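Local atomic coordinates of penicillin-binding protein 2B (Streptococcus pneumoniae, PDB entry 2WAD), a protein that binds penicillin and, as a peptidoglycan transpeptidase of the elongation machinery, probably forms the peptide cross-links between adjacent glycan strands of the cell wall. Residues 311-321 and 353-361; 530-538 and 635-646. One frame throughout, in Å; residues are numbered along the deposited sequence.

Both contacts press a helix against the antiparallel sheet of the transpeptidase domain. In interaction 1 the start of helix 314-334 lies on strand 355-363; in interaction 2 the end of helix 525-536 covers the hairpin 634-638/645-650 on the sheet's other face. Their centres are about 17 Å apart, with strand 342-348 between strands 355-363 and 645-650. They meet on the face that carries helix 314-334, where L356 CD1 packs on I645 CG1 at 3.8 Å. In interaction 2 the V635 side chain is about 9 Å from that of S386, the probable acyl-ester nucleophile. Interaction 1 lies away from the annotated sites, though the F316 side chain is about 6 Å from a bound zinc ion.

Interaction 1 of 2, residues 311-321 and 353-361; sequences TIDLAFQDSVD and GAVLSMSGL. Unlike the reference sequence in segment 353-361: L361 (reference Ile).
T311 meets V355 at the entrance to the helix: its hydroxyl OG1 is hydrogen-bonded to V355 O at 2.6 Å, in the carbonyl plane and on a lone pair, and I546 O also bonds this hydroxyl. OG1 sits between the backbone N and the carbonyl carbon (chi1 53°), with CG2 beside the backbone N, touching A354 CB at 3.8 Å. I312 runs beside V355 with both side chains pointing the same way; CD1 packs on V355 CG1 at 3.9 Å, while CG2 leans on the carbonyl of L356. That carbonyl is a bump with two more neighbours: it touches the edge of the F316 ring, in plane, 3.4 Å from CD2, and a water links it to the backbone N of D313, the N-cap of helix 314-334, whose OD1 accepts from A315 N.

L356 and S357 form a classic beta bulge opposite A347 on strand 342-348, and the helix settles against it. Q317 reaches past the bulge, its chain bent at chi2 (92°), and its amide docks on the backbone N and O of M358, along one edge of the strand: M358 N meets OE1 at 3.2 Å in its carbonyl plane, on a lone pair, at a bent 145°, and NE2 gives to M358 O at 2.9 Å, nearly straight but from above the carbonyl plane. Two bonds fix the amide's rotation. The S359 side chain fills the next hollow, between V320 CG1 (3.4 Å from OG) and D321, whose OD2 receives the S359 hydroxyl at 2.7 Å nearly along its C-O axis. Helix 661-676 closes over the F316 side, Y673 meeting the ring edge-to-face.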
ATOM      1  N   THR A 311      -6.165   9.613   7.140  1.00 37.28           N
ATOM      2  CA  THR A 311      -5.722  10.995   7.175  1.00 35.17           C
ATOM      3  C   THR A 311      -6.240  11.697   5.932  1.00 37.43           C
ATOM      4  O   THR A 311      -6.231  12.923   5.881  1.00 38.03           O
ATOM      5  CB  THR A 311      -4.183  11.072   7.147  1.00 35.88           C
ATOM      6  OG1 THR A 311      -3.699  10.313   6.030  1.00 30.03           O
ATOM      7  CG2 THR A 311      -3.572  10.488   8.415  1.00 35.88           C
ATOM      8  N   ILE A 312      -6.654  10.926   4.927  1.00 38.07           N
ATOM      9  CA  ILE A 312      -7.112  11.491   3.658  1.00 37.89           C
ATOM     10  C   ILE A 312      -8.595  11.801   3.675  1.00 42.18           C
ATOM     11  O   ILE A 312      -9.410  10.975   4.098  1.00 41.15           O
ATOM     12  CB  ILE A 312      -6.890  10.540   2.456  1.00 39.06           C
ATOM     13  CG1 ILE A 312      -5.407  10.146   2.329  1.00 39.62           C
ATOM     14  CG2 ILE A 312      -7.401  11.206   1.171  1.00 32.12           C
ATOM     15  CD1 ILE A 312      -5.179   8.955   1.433  1.00 40.24           C
ATOM     16  N   ASP A 313      -8.933  12.995   3.205  1.00 41.76           N
ATOM     17  CA  ASP A 313     -10.317  13.368   3.020  1.00 44.07           C
ATOM     18  C   ASP A 313     -10.755  13.082   1.582  1.00 42.83           C
ATOM     19  O   ASP A 313     -10.136  13.545   0.638  1.00 44.21           O
ATOM     20  CB  ASP A 313     -10.461  14.851   3.357  1.00 47.56           C
ATOM     21  CG  ASP A 313     -11.890  15.252   3.543  1.00 52.02           C
ATOM     22  OD1 ASP A 313     -12.609  15.309   2.523  1.00 50.39           O
ATOM     23  OD2 ASP A 313     -12.290  15.452   4.710  1.00 60.28           O
ATOM     24  N   LEU A 314     -11.808  12.301   1.397  1.00 42.23           N
ATOM     25  CA  LEU A 314     -12.303  12.020   0.054  1.00 43.27           C
ATOM     26  C   LEU A 314     -12.441  13.244  -0.860  1.00 44.47           C
ATOM     27  O   LEU A 314     -12.092  13.158  -2.037  1.00 43.66           O
ATOM     28  CB  LEU A 314     -13.660  11.320   0.135  1.00 45.76           C
ATOM     29  CG  LEU A 314     -13.819   9.832  -0.187  1.00 49.81           C
ATOM     30  CD1 LEU A 314     -12.716   9.050   0.474  1.00 54.13           C
ATOM     31  CD2 LEU A 314     -15.184   9.339   0.267  1.00 48.86           C
ATOM     32  N   ALA A 315     -12.981  14.347  -0.336  1.00 41.45           N
ATOM     33  CA  ALA A 315     -13.248  15.542  -1.124  1.00 43.80           C
ATOM     34  C   ALA A 315     -11.929  16.117  -1.630  1.00 44.33           C
ATOM     35  O   ALA A 315     -11.800  16.431  -2.817  1.00 42.96           O
ATOM     36  CB  ALA A 315     -14.044  16.593  -0.308  1.00 42.32           C
ATOM     37  N   PHE A 316     -10.949  16.243  -0.734  1.00 43.21           N
ATOM     38  CA  PHE A 316      -9.609  16.654  -1.153  1.00 42.13           C
ATOM     39  C   PHE A 316      -9.036  15.711  -2.220  1.00 40.34           C
ATOM     40  O   PHE A 316      -8.600  16.130  -3.300  1.00 39.43           O
ATOM     41  CB  PHE A 316      -8.644  16.855   0.027  1.00 37.88           C
ATOM     42  CG  PHE A 316      -7.346  17.463  -0.384  1.00 37.75           C
ATOM     43  CD1 PHE A 316      -7.311  18.728  -0.952  1.00 42.87           C
ATOM     44  CD2 PHE A 316      -6.164  16.753  -0.270  1.00 34.48           C
ATOM     45  CE1 PHE A 316      -6.111  19.284  -1.385  1.00 38.49           C
ATOM     46  CE2 PHE A 316      -4.959  17.295  -0.689  1.00 37.30           C
ATOM     47  CZ  PHE A 316      -4.930  18.555  -1.248  1.00 42.10           C
ATOM     48  N   GLN A 317      -9.085  14.419  -1.935  1.00 38.86           N
ATOM     49  CA  GLN A 317      -8.564  13.436  -2.874  1.00 37.80           C
ATOM     50  C   GLN A 317      -9.261  13.521  -4.234  1.00 38.26           C
ATOM     51  O   GLN A 317      -8.607  13.379  -5.262  1.00 41.14           O
ATOM     52  CB  GLN A 317      -8.609  12.019  -2.279  1.00 34.47           C
ATOM     53  CG  GLN A 317      -8.242  10.899  -3.268  1.00 35.96           C
ATOM     54  CD  GLN A 317      -6.765  10.519  -3.261  1.00 34.87           C
ATOM     55  OE1 GLN A 317      -5.974  11.073  -2.499  1.00 31.67           O
ATOM     56  NE2 GLN A 317      -6.399   9.530  -4.069  1.00 28.82           N
ATOM     57  N   ASP A 318     -10.575  13.764  -4.240  1.00 37.25           N
ATOM     58  CA  ASP A 318     -11.357  13.881  -5.465  1.00 37.27           C
ATOM     59  C   ASP A 318     -10.884  15.086  -6.270  1.00 36.90           C
ATOM     60  O   ASP A 318     -10.793  15.037  -7.501  1.00 36.38           O
ATOM     61  CB  ASP A 318     -12.855  14.068  -5.168  1.00 39.29           C
ATOM     62  CG  ASP A 318     -13.530  12.799  -4.672  1.00 39.16           C
ATOM     63  OD1 ASP A 318     -12.944  11.700  -4.758  1.00 43.70           O
ATOM     64  OD2 ASP A 318     -14.680  12.904  -4.212  1.00 48.14           O
ATOM     65  N   SER A 319     -10.615  16.178  -5.574  1.00 36.20           N
ATOM     66  CA  SER A 319     -10.278  17.405  -6.280  1.00 40.36           C
ATOM     67  C   SER A 319      -8.841  17.357  -6.824  1.00 38.42           C
ATOM     68  O   SER A 319      -8.566  17.819  -7.928  1.00 40.54           O
ATOM     69  CB  SER A 319     -10.654  18.651  -5.459  1.00 39.08           C
ATOM     70  OG  SER A 319      -9.735  18.890  -4.425  1.00 48.60           O
ATOM     71  N   VAL A 320      -7.933  16.699  -6.115  1.00 38.48           N
ATOM     72  CA  VAL A 320      -6.629  16.391  -6.728  1.00 36.26           C
ATOM     73  C   VAL A 320      -6.715  15.483  -7.979  1.00 35.89           C
ATOM     74  O   VAL A 320      -6.109  15.772  -9.006  1.00 33.37           O
ATOM     75  CB  VAL A 320      -5.620  15.867  -5.685  1.00 33.68           C
ATOM     76  CG1 VAL A 320      -4.272  15.567  -6.329  1.00 28.71           C
ATOM     77  CG2 VAL A 320      -5.472  16.899  -4.595  1.00 30.35           C
ATOM     78  N   ASP A 321      -7.464  14.383  -7.902  1.00 36.77           N
ATOM     79  CA  ASP A 321      -7.721  13.527  -9.067  1.00 34.95           C
ATOM     80  C   ASP A 321      -8.215  14.340 -10.281  1.00 34.91           C
ATOM     81  O   ASP A 321      -7.757  14.147 -11.404  1.00 37.43           O
ATOM     82  CB  ASP A 321      -8.771  12.458  -8.697  1.00 35.44           C
ATOM     83  CG  ASP A 321      -8.255  11.402  -7.706  1.00 38.56           C
ATOM     84  OD1 ASP A 321      -9.076  10.607  -7.226  1.00 41.03           O
ATOM     85  OD2 ASP A 321      -7.043  11.300  -7.396  1.00 43.91           O
ATOM     86  N   GLY A 353       3.650  13.562   9.045  1.00 35.62           N
ATOM     87  CA  GLY A 353       3.715  12.410   8.156  1.00 33.95           C
ATOM     88  C   GLY A 353       2.339  12.012   7.647  1.00 33.25           C
ATOM     89  O   GLY A 353       2.236  11.125   6.797  1.00 33.50           O
ATOM     90  N   ALA A 354       1.294  12.695   8.109  1.00 30.02           N
ATOM     91  CA  ALA A 354      -0.053  12.389   7.633  1.00 33.89           C
ATOM     92  C   ALA A 354      -0.156  12.508   6.118  1.00 33.28           C
ATOM     93  O   ALA A 354       0.356  13.473   5.555  1.00 32.86           O
ATOM     94  CB  ALA A 354      -1.079  13.305   8.291  1.00 35.89           C
ATOM     95  N   VAL A 355      -0.821  11.552   5.471  1.00 31.82           N
ATOM     96  CA  VAL A 355      -0.969  11.583   4.016  1.00 32.86           C
ATOM     97  C   VAL A 355      -2.212  12.387   3.652  1.00 33.07           C
ATOM     98  O   VAL A 355      -3.313  12.032   4.059  1.00 32.07           O
ATOM     99  CB  VAL A 355      -1.014  10.172   3.375  1.00 31.86           C
ATOM    100  CG1 VAL A 355      -1.492  10.255   1.911  1.00 32.26           C
ATOM    101  CG2 VAL A 355       0.385   9.527   3.401  1.00 30.21           C
ATOM    102  N   LEU A 356      -2.031  13.500   2.943  1.00 33.74           N
ATOM    103  CA  LEU A 356      -3.168  14.355   2.563  1.00 33.97           C
ATOM    104  C   LEU A 356      -3.851  13.832   1.302  1.00 33.88           C
ATOM    105  O   LEU A 356      -5.073  13.859   1.210  1.00 32.88           O
ATOM    106  CB  LEU A 356      -2.716  15.807   2.366  1.00 34.68           C
ATOM    107  CG  LEU A 356      -2.019  16.351   3.621  1.00 39.42           C
ATOM    108  CD1 LEU A 356      -1.403  17.715   3.324  1.00 31.77           C
ATOM    109  CD2 LEU A 356      -2.982  16.341   4.849  1.00 32.43           C
ATOM    110  N   SER A 357      -3.062  13.338   0.350  1.00 33.00           N
ATOM    111  CA  SER A 357      -3.588  12.591  -0.787  1.00 36.21           C
ATOM    112  C   SER A 357      -2.447  11.942  -1.544  1.00 34.41           C
ATOM    113  O   SER A 357      -1.319  12.428  -1.505  1.00 35.05           O
ATOM    114  CB  SER A 357      -4.366  13.487  -1.760  1.00 36.82           C
ATOM    115  OG  SER A 357      -3.448  14.343  -2.396  1.00 46.17           O
ATOM    116  N   MET A 358      -2.781  10.852  -2.225  1.00 35.87           N
ATOM    117  CA  MET A 358      -1.903  10.086  -3.080  1.00 36.51           C
ATOM    118  C   MET A 358      -2.706   9.835  -4.354  1.00 34.78           C
ATOM    119  O   MET A 358      -3.573   8.972  -4.353  1.00 35.63           O
ATOM    120  CB  MET A 358      -1.667   8.676  -2.504  1.00 36.21           C
ATOM    121  CG  MET A 358      -1.651   8.542  -1.017  1.00 47.08           C
ATOM    122  SD  MET A 358      -1.699   6.870  -0.331  1.00 35.81           S
ATOM    123  CE  MET A 358      -0.815   5.842  -1.535  1.00 22.75           C
ATOM    124  N   SER A 359      -2.377  10.513  -5.449  1.00 37.66           N
ATOM    125  CA  SER A 359      -3.208  10.489  -6.649  1.00 35.78           C
ATOM    126  C   SER A 359      -2.340  10.082  -7.816  1.00 36.13           C
ATOM    127  O   SER A 359      -1.194  10.530  -7.921  1.00 35.82           O
ATOM    128  CB  SER A 359      -3.727  11.904  -6.960  1.00 36.79           C
ATOM    129  OG  SER A 359      -4.872  12.227  -6.188  1.00 49.32           O
ATOM    130  N   GLY A 360      -2.903   9.306  -8.735  1.00 33.81           N
ATOM    131  CA  GLY A 360      -2.149   8.954  -9.928  1.00 36.63           C
ATOM    132  C   GLY A 360      -3.076   8.701 -11.100  1.00 40.19           C
ATOM    133  O   GLY A 360      -4.197   8.217 -10.934  1.00 41.56           O
ATOM    134  N   LEU A 361      -2.613   9.056 -12.290  1.00 40.05           N
ATOM    135  CA  LEU A 361      -3.406   8.838 -13.490  1.00 40.36           C
ATOM    136  C   LEU A 361      -2.477   8.134 -14.446  1.00 38.25           C
ATOM    137  O   LEU A 361      -1.404   8.634 -14.736  1.00 42.17           O
ATOM    138  CB  LEU A 361      -3.849  10.168 -14.097  1.00 40.83           C
ATOM    139  CG  LEU A 361      -4.917  10.073 -15.190  1.00 43.76           C
ATOM    140  CD1 LEU A 361      -6.153   9.355 -14.705  1.00 42.86           C
ATOM    141  CD2 LEU A 361      -5.264  11.449 -15.732  1.00 33.56           C
TER
HETATM  142  O   HOH W   1      -6.746  15.009   2.632  1.00 42.12           O
HETATM  143  O   HOH W   2      -5.758   8.628  -7.837  1.00 37.94           O

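Interaction 2 of 2, residues 530-538 and 635-646. Unlike the reference sequence in segment 635-646: T640 (reference Ser), E641 (reference Asp).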
ATOM      1  N   GLN A 530       8.351  12.586   0.452  1.00 32.00           N
ATOM      2  CA  GLN A 530       8.979  12.498   1.779  1.00 31.72           C
ATOM      3  C   GLN A 530      10.242  13.356   1.747  1.00 29.75           C
ATOM      4  O   GLN A 530      10.610  13.954   2.742  1.00 30.72           O
ATOM      5  CB  GLN A 530       9.401  11.055   2.112  1.00 31.80           C
ATOM      6  CG  GLN A 530      10.026  10.878   3.526  1.00 28.81           C
ATOM      7  CD  GLN A 530      10.257   9.407   3.842  1.00 28.51           C
ATOM      8  OE1 GLN A 530      10.875   8.684   3.048  1.00 29.92           O
ATOM      9  NE2 GLN A 530       9.689   8.930   4.950  1.00 28.45           N
ATOM     10  N   TYR A 531      10.899  13.410   0.594  1.00 28.03           N
ATOM     11  CA  TYR A 531      12.132  14.189   0.473  1.00 32.79           C
ATOM     12  C   TYR A 531      11.844  15.677   0.699  1.00 33.60           C
ATOM     13  O   TYR A 531      12.442  16.323   1.574  1.00 33.35           O
ATOM     14  CB  TYR A 531      12.810  13.884  -0.875  1.00 30.36           C
ATOM     15  CG  TYR A 531      13.640  14.995  -1.500  1.00 36.44           C
ATOM     16  CD1 TYR A 531      14.755  15.506  -0.841  1.00 35.86           C
ATOM     17  CD2 TYR A 531      13.357  15.481  -2.778  1.00 39.38           C
ATOM     18  CE1 TYR A 531      15.543  16.483  -1.396  1.00 34.78           C
ATOM     19  CE2 TYR A 531      14.150  16.473  -3.362  1.00 32.96           C
ATOM     20  CZ  TYR A 531      15.247  16.958  -2.658  1.00 38.88           C
ATOM     21  OH  TYR A 531      16.055  17.947  -3.183  1.00 35.76           O
ATOM     22  N   VAL A 532      10.883  16.235  -0.035  1.00 33.76           N
ATOM     23  CA  VAL A 532      10.592  17.657   0.184  1.00 32.46           C
ATOM     24  C   VAL A 532       9.975  17.904   1.567  1.00 35.12           C
ATOM     25  O   VAL A 532      10.223  18.974   2.158  1.00 34.92           O
ATOM     26  CB  VAL A 532       9.752  18.319  -0.934  1.00 33.07           C
ATOM     27  CG1 VAL A 532       8.352  17.651  -1.033  1.00 27.54           C
ATOM     28  CG2 VAL A 532       9.593  19.807  -0.622  1.00 26.86           C
ATOM     29  N   ALA A 533       9.222  16.934   2.099  1.00 33.47           N
ATOM     30  CA  ALA A 533       8.633  17.078   3.452  1.00 32.44           C
ATOM     31  C   ALA A 533       9.710  17.112   4.533  1.00 34.20           C
ATOM     32  O   ALA A 533       9.570  17.827   5.535  1.00 34.42           O
ATOM     33  CB  ALA A 533       7.630  15.961   3.771  1.00 31.55           C
ATOM     34  N   THR A 534      10.783  16.352   4.308  1.00 33.98           N
ATOM     35  CA  THR A 534      11.942  16.314   5.207  1.00 33.05           C
ATOM     36  C   THR A 534      12.642  17.672   5.273  1.00 34.41           C
ATOM     37  O   THR A 534      12.983  18.179   6.349  1.00 36.20           O
ATOM     38  CB  THR A 534      12.946  15.202   4.765  1.00 33.09           C
ATOM     39  OG1 THR A 534      12.308  13.917   4.847  1.00 29.43           O
ATOM     40  CG2 THR A 534      14.197  15.201   5.634  1.00 34.32           C
ATOM     41  N   ILE A 535      12.864  18.269   4.108  1.00 36.00           N
ATOM     42  CA  ILE A 535      13.329  19.651   4.039  1.00 36.03           C
ATOM     43  C   ILE A 535      12.388  20.595   4.789  1.00 35.91           C
ATOM     44  O   ILE A 535      12.812  21.435   5.595  1.00 39.51           O
ATOM     45  CB  ILE A 535      13.493  20.123   2.572  1.00 35.05           C
ATOM     46  CG1 ILE A 535      14.591  19.300   1.891  1.00 29.87           C
ATOM     47  CG2 ILE A 535      13.836  21.624   2.568  1.00 34.27           C
ATOM     48  CD1 ILE A 535      14.760  19.496   0.385  1.00 35.49           C
ATOM     49  N   ALA A 536      11.099  20.436   4.556  1.00 34.17           N
ATOM     50  CA  ALA A 536      10.109  21.304   5.181  1.00 35.67           C
ATOM     51  C   ALA A 536      10.054  21.106   6.704  1.00 39.12           C
ATOM     52  O   ALA A 536       9.600  21.986   7.420  1.00 38.11           O
ATOM     53  CB  ALA A 536       8.725  21.041   4.555  1.00 30.20           C
ATOM     54  N   ASN A 537      10.502  19.950   7.200  1.00 39.42           N
ATOM     55  CA  ASN A 537      10.466  19.668   8.636  1.00 40.01           C
ATOM     56  C   ASN A 537      11.878  19.777   9.220  1.00 40.14           C
ATOM     57  O   ASN A 537      12.230  19.123  10.207  1.00 40.01           O
ATOM     58  CB  ASN A 537       9.886  18.264   8.849  1.00 39.67           C
ATOM     59  CG  ASN A 537       9.525  17.979  10.294  1.00 41.33           C
ATOM     60  OD1 ASN A 537       8.896  18.804  10.949  1.00 39.56           O
ATOM     61  ND2 ASN A 537       9.886  16.789  10.786  1.00 37.81           N
ATOM     62  N   ASN A 538      12.705  20.567   8.555  1.00 41.31           N
ATOM     63  CA  ASN A 538      14.057  20.882   9.030  1.00 44.67           C
ATOM     64  C   ASN A 538      15.007  19.713   9.235  1.00 43.44           C
ATOM     65  O   ASN A 538      15.820  19.717  10.161  1.00 42.47           O
ATOM     66  CB  ASN A 538      13.995  21.788  10.258  1.00 46.09           C
ATOM     67  CG  ASN A 538      13.365  23.142   9.923  1.00 49.92           C
ATOM     68  OD1 ASN A 538      13.708  23.759   8.916  1.00 55.85           O
ATOM     69  ND2 ASN A 538      12.408  23.577  10.734  1.00 49.45           N
ATOM     70  N   VAL A 635       8.681  19.783  -6.713  1.00 33.36           N
ATOM     71  CA  VAL A 635       8.393  19.592  -5.291  1.00 33.22           C
ATOM     72  C   VAL A 635       8.195  20.981  -4.663  1.00 34.70           C
ATOM     73  O   VAL A 635       8.784  21.949  -5.121  1.00 35.13           O
ATOM     74  CB  VAL A 635       9.542  18.815  -4.566  1.00 35.49           C
ATOM     75  CG1 VAL A 635       9.704  17.419  -5.135  1.00 25.06           C
ATOM     76  CG2 VAL A 635      10.875  19.552  -4.666  1.00 32.18           C
ATOM     77  N   ALA A 636       7.365  21.088  -3.631  1.00 33.08           N
ATOM     78  CA  ALA A 636       7.060  22.376  -3.012  1.00 34.20           C
ATOM     79  C   ALA A 636       6.571  22.172  -1.582  1.00 31.16           C
ATOM     80  O   ALA A 636       6.047  21.112  -1.251  1.00 31.31           O
ATOM     81  CB  ALA A 636       5.957  23.107  -3.827  1.00 34.33           C
ATOM     82  N   TYR A 637       6.695  23.198  -0.745  1.00 32.57           N
ATOM     83  CA  TYR A 637       5.981  23.232   0.536  1.00 30.88           C
ATOM     84  C   TYR A 637       5.466  24.637   0.850  1.00 33.11           C
ATOM     85  O   TYR A 637       5.851  25.605   0.188  1.00 33.85           O
ATOM     86  CB  TYR A 637       6.857  22.717   1.679  1.00 32.22           C
ATOM     87  CG  TYR A 637       8.150  23.484   1.868  1.00 33.57           C
ATOM     88  CD1 TYR A 637       8.193  24.670   2.595  1.00 33.70           C
ATOM     89  CD2 TYR A 637       9.333  23.035   1.279  1.00 40.53           C
ATOM     90  CE1 TYR A 637       9.398  25.382   2.745  1.00 32.18           C
ATOM     91  CE2 TYR A 637      10.532  23.714   1.449  1.00 41.39           C
ATOM     92  CZ  TYR A 637      10.554  24.897   2.165  1.00 41.12           C
ATOM     93  OH  TYR A 637      11.758  25.567   2.289  1.00 42.44           O
ATOM     94  N   ALA A 638       4.601  24.739   1.858  1.00 32.94           N
ATOM     95  CA  ALA A 638       3.909  25.983   2.189  1.00 37.10           C
ATOM     96  C   ALA A 638       3.108  25.809   3.476  1.00 37.25           C
ATOM     97  O   ALA A 638       2.691  24.708   3.820  1.00 34.94           O
ATOM     98  CB  ALA A 638       2.949  26.399   1.044  1.00 37.08           C
ATOM     99  N   PRO A 639       2.861  26.913   4.190  1.00 39.74           N
ATOM    100  CA  PRO A 639       3.472  28.183   3.829  1.00 38.44           C
ATOM    101  C   PRO A 639       4.961  28.233   4.157  1.00 41.05           C
ATOM    102  O   PRO A 639       5.438  27.532   5.054  1.00 42.78           O
ATOM    103  CB  PRO A 639       2.691  29.216   4.648  1.00 39.12           C
ATOM    104  CG  PRO A 639       1.705  28.478   5.476  1.00 36.86           C
ATOM    105  CD  PRO A 639       1.661  27.047   5.036  1.00 37.57           C
ATOM    106  N   THR A 640       5.712  29.022   3.401  1.00 41.34           N
ATOM    107  CA  THR A 640       7.148  29.074   3.611  1.00 42.43           C
ATOM    108  C   THR A 640       7.493  29.100   5.104  1.00 46.28           C
ATOM    109  O   THR A 640       8.333  28.332   5.564  1.00 44.64           O
ATOM    110  CB  THR A 640       7.752  30.280   2.885  1.00 41.74           C
ATOM    111  OG1 THR A 640       7.568  30.106   1.474  1.00 39.72           O
ATOM    112  CG2 THR A 640       9.236  30.441   3.194  1.00 36.68           C
ATOM    113  N   GLU A 641       6.846  29.970   5.872  1.00 49.94           N
ATOM    114  CA  GLU A 641       7.363  30.259   7.208  1.00 52.92           C
ATOM    115  C   GLU A 641       6.947  29.201   8.226  1.00 52.84           C
ATOM    116  O   GLU A 641       7.525  29.100   9.304  1.00 55.00           O
ATOM    117  CB  GLU A 641       6.927  31.654   7.664  1.00 54.31           C
ATOM    118  CG  GLU A 641       7.292  32.798   6.712  1.00 61.98           C
ATOM    119  CD  GLU A 641       8.640  33.433   7.017  1.00 76.91           C
ATOM    120  OE1 GLU A 641       8.922  33.698   8.207  1.00 84.67           O
ATOM    121  OE2 GLU A 641       9.422  33.685   6.071  1.00 79.76           O
ATOM    122  N   ASN A 642       5.932  28.411   7.901  1.00 49.95           N
ATOM    123  CA  ASN A 642       5.435  27.435   8.859  1.00 48.19           C
ATOM    124  C   ASN A 642       4.749  26.275   8.135  1.00 45.80           C
ATOM    125  O   ASN A 642       3.525  26.203   8.106  1.00 45.86           O
ATOM    126  CB  ASN A 642       4.460  28.114   9.829  1.00 48.60           C
ATOM    127  CG  ASN A 642       3.853  27.138  10.816  1.00 48.61           C
ATOM    128  OD1 ASN A 642       4.513  26.202  11.263  1.00 51.47           O
ATOM    129  ND2 ASN A 642       2.594  27.356  11.166  1.00 51.20           N
ATOM    130  N   PRO A 643       5.544  25.357   7.565  1.00 43.04           N
ATOM    131  CA  PRO A 643       4.999  24.482   6.547  1.00 40.22           C
ATOM    132  C   PRO A 643       3.917  23.518   7.029  1.00 40.73           C
ATOM    133  O   PRO A 643       4.069  22.810   8.035  1.00 40.17           O
ATOM    134  CB  PRO A 643       6.233  23.753   6.020  1.00 40.99           C
ATOM    135  CG  PRO A 643       7.386  24.700   6.301  1.00 43.32           C
ATOM    136  CD  PRO A 643       7.015  25.265   7.646  1.00 42.62           C
ATOM    137  N   GLN A 644       2.824  23.456   6.279  1.00 39.02           N
ATOM    138  CA  GLN A 644       1.713  22.593   6.669  1.00 39.07           C
ATOM    139  C   GLN A 644       1.351  21.607   5.566  1.00 37.43           C
ATOM    140  O   GLN A 644       0.565  20.678   5.757  1.00 38.52           O
ATOM    141  CB  GLN A 644       0.520  23.454   7.089  1.00 39.46           C
ATOM    142  CG  GLN A 644       0.672  23.976   8.519  1.00 40.63           C
ATOM    143  CD  GLN A 644      -0.117  25.255   8.743  1.00 52.28           C
ATOM    144  OE1 GLN A 644      -1.349  25.259   8.655  1.00 47.97           O
ATOM    145  NE2 GLN A 644       0.594  26.357   9.008  1.00 45.20           N
ATOM    146  N   ILE A 645       1.966  21.796   4.408  1.00 36.10           N
ATOM    147  CA  ILE A 645       1.834  20.841   3.309  1.00 34.00           C
ATOM    148  C   ILE A 645       3.142  20.792   2.507  1.00 33.25           C
ATOM    149  O   ILE A 645       3.786  21.815   2.254  1.00 35.86           O
ATOM    150  CB  ILE A 645       0.635  21.210   2.393  1.00 31.54           C
ATOM    151  CG1 ILE A 645       0.510  20.223   1.239  1.00 30.73           C
ATOM    152  CG2 ILE A 645       0.803  22.634   1.845  1.00 34.99           C
ATOM    153  CD1 ILE A 645      -0.809  20.267   0.463  1.00 26.93           C
ATOM    154  N   ALA A 646       3.525  19.592   2.091  1.00 33.06           N
ATOM    155  CA  ALA A 646       4.665  19.386   1.189  1.00 30.40           C
ATOM    156  C   ALA A 646       4.125  18.522   0.070  1.00 29.82           C
ATOM    157  O   ALA A 646       3.378  17.592   0.360  1.00 30.52           O
ATOM    158  CB  ALA A 646       5.756  18.636   1.920  1.00 30.10           C
TER
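The beta-hairpin of strands 634-638 and 645-650 carries the last turns of helix 525-536 on one face, with V532, A533 and A536 making the apolar seam. V532 is the main knob. Its CB lies against V635 CB at 3.7 Å as the two side chains slide past each other; CG1 leans toward A646 CB, and CG2, anti to the backbone N, meets the Y637 ring at its edge, 3.8 Å from CD2. A646 CB pushes onto A533, 3.6 Å from its CA, where the small side chains let helix and strand close up.

This is the helix-on-sheet layer of the penicillin-binding transpeptidase fold, and V635 pairs by backbone with K615, probably of the KTG-type motif. CG of Y637 sits between the backbone N and the carbonyl carbon (chi1 58°), which lays the ring under A536: A536 CB sits over the face, 4.1 Å from the centroid, in a CH-pi contact, while I535 CG2 comes within 4.1 Å of Y637 CE2, the side chains crossing at about a right angle. P643 flanks the same methyl, its CB 4.0 Å from A536 CB, and sets CG against A536 O at 3.7 Å.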